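Local coordinates for Cfl (Pectobacterium brasiliense, PDB 7A9J), which probably joins carboxylic acids such as coronafacic acid to amine partners as an ATP-dependent ligase of the AMP-binding (adenylate-forming) enzyme family, by way of an acyl-adenylate, at residues Ile467-Gln472 with Lys496-Tyr501. The protein carries 1 engineered substitution. Numbering follows the deposited sequence.
Sequences IIALIQ and KHPSEY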
# COMPACT_ATOMS: atom_id res chain seq x y z
N ILE A 467 18.02 -5.61 27.45
CA ILE A 467 17.48 -4.60 26.54
C ILE A 467 18.49 -3.50 26.29
O ILE A 467 19.03 -2.91 27.22
CB ILE A 467 16.18 -4.01 27.11
CG1 ILE A 467 15.14 -5.13 27.21
CG2 ILE A 467 15.66 -2.82 26.22
CD1 ILE A 467 13.85 -4.67 27.87
N ILE A 468 18.74 -3.23 25.01
CA ILE A 468 19.64 -2.16 24.59
C ILE A 468 18.81 -1.08 23.90
O ILE A 468 17.93 -1.39 23.09
CB ILE A 468 20.70 -2.72 23.61
CG1 ILE A 468 21.32 -4.02 24.16
CG2 ILE A 468 21.70 -1.62 23.23
CD1 ILE A 468 22.04 -3.92 25.53
N ALA A 469 19.12 0.18 24.17
CA ALA A 469 18.47 1.27 23.44
C ALA A 469 19.52 2.01 22.62
O ALA A 469 20.49 2.54 23.18
CB ALA A 469 17.78 2.25 24.40
N LEU A 470 19.31 2.06 21.31
CA LEU A 470 20.06 2.98 20.47
C LEU A 470 19.38 4.35 20.51
O LEU A 470 18.18 4.45 20.22
CB LEU A 470 20.14 2.40 19.06
CG LEU A 470 21.21 2.77 18.04
CD1 LEU A 470 22.56 2.81 18.71
CD2 LEU A 470 21.19 1.69 16.95
N ILE A 471 20.11 5.38 20.91
CA ILE A 471 19.57 6.72 21.14
C ILE A 471 20.24 7.69 20.18
O ILE A 471 21.47 7.84 20.21
CB ILE A 471 19.80 7.19 22.59
CG1 ILE A 471 19.21 6.22 23.61
CG2 ILE A 471 19.26 8.63 22.78
CD1 ILE A 471 17.72 6.18 23.62
N GLN A 472 19.44 8.40 19.38
CA GLN A 472 19.98 9.43 18.50
C GLN A 472 19.62 10.79 19.06
O GLN A 472 18.44 11.18 19.02
CB GLN A 472 19.45 9.28 17.07
CG GLN A 472 19.87 10.41 16.13
CD GLN A 472 19.34 10.20 14.72
OE1 GLN A 472 19.53 9.14 14.11
NE2 GLN A 472 18.65 11.21 14.20
N LYS A 496 10.63 -2.97 31.72
CA LYS A 496 10.73 -2.57 30.32
C LYS A 496 11.93 -1.68 30.04
O LYS A 496 12.21 -1.37 28.87
CB LYS A 496 9.44 -1.85 29.92
CG LYS A 496 8.17 -2.66 30.11
CD LYS A 496 6.97 -1.74 29.88
CE LYS A 496 5.67 -2.46 30.04
NZ LYS A 496 4.55 -1.50 29.80
N HIS A 497 12.63 -1.25 31.08
CA HIS A 497 13.69 -0.27 30.94
C HIS A 497 14.91 -0.86 30.24
O HIS A 497 15.37 -1.96 30.61
CB HIS A 497 14.15 0.24 32.31
CG HIS A 497 13.25 1.26 32.94
ND1 HIS A 497 11.89 1.34 32.68
CD2 HIS A 497 13.53 2.25 33.82
CE1 HIS A 497 11.38 2.34 33.38
NE2 HIS A 497 12.35 2.90 34.08
N PRO A 498 15.53 -0.12 29.33
CA PRO A 498 16.80 -0.56 28.76
C PRO A 498 17.82 -0.76 29.87
O PRO A 498 17.81 -0.04 30.87
CB PRO A 498 17.19 0.58 27.81
CG PRO A 498 15.85 1.22 27.42
CD PRO A 498 14.98 1.08 28.65
N SER A 499 18.64 -1.78 29.71
CA SER A 499 19.81 -1.93 30.56
C SER A 499 21.00 -1.08 30.12
O SER A 499 21.96 -0.93 30.89
CB SER A 499 20.22 -3.40 30.57
OG SER A 499 19.28 -4.17 31.29
N GLU A 500 20.96 -0.51 28.93
CA GLU A 500 22.12 0.13 28.34
C GLU A 500 21.68 1.07 27.24
O GLU A 500 20.70 0.81 26.55
CB GLU A 500 23.04 -0.93 27.77
CG GLU A 500 24.29 -0.45 27.15
CD GLU A 500 25.17 -1.64 26.83
OE1 GLU A 500 25.55 -2.37 27.78
OE2 GLU A 500 25.42 -1.89 25.65
N TYR A 501 22.41 2.16 27.09
CA TYR A 501 22.14 3.21 26.11
C TYR A 501 23.35 3.33 25.19
O TYR A 501 24.49 3.44 25.66
CB TYR A 501 21.85 4.54 26.84
CG TYR A 501 20.61 4.45 27.67
CD1 TYR A 501 19.37 4.35 27.05
CD2 TYR A 501 20.64 4.44 29.06
CE1 TYR A 501 18.21 4.26 27.76
CE2 TYR A 501 19.45 4.36 29.80
CZ TYR A 501 18.24 4.26 29.12
OH TYR A 501 17.03 4.15 29.77
O HOH W 1 17.25 -5.67 30.25
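A469 and Y501 face each other across the parallel strand pair of a beta-alpha-beta unit, made of strand 464-473, helix 481-491 and strand 500-503, in the C-terminal domain of this AMP-binding enzyme. Two backbone hydrogen bonds register the segments. A469 N donates to E500 O at 2.9 Å in a nearly straight bond (165°), while S499 N reaches I467 O at 2.8 Å with a more bent geometry (140°), just before the second strand begins. Y501 CA adds a weaker CA-H...O contact to A469 O. One water bridges I467 N, from which it accepts, and S499 OG, at 2.7 Å from the latter.

Apolar packing fills the side under helix 481-491, whose L488 touches both P498 and Y501. The methyl A469 CB touches both P498 CG and Y501 CD1, each at 3.7 Å, and I471 CG1 meets the same Y501 CD1, both approaching the ring obliquely. I467 sets CG2 against P498 CA, and its CD1 lies 3.8 Å from K496 O.

On the other face of the sheet I468 and E500 run side by side. The carboxylate of E500 is held from beyond the pair, OE1 by R466 in a salt bridge and by T536, OE2 by Y524. I468 CG1 lies beside its own backbone N, and a further turn about CB-CG1 (chi2 -60°) brings the terminal CD1 to 3.9 Å from E500 CB.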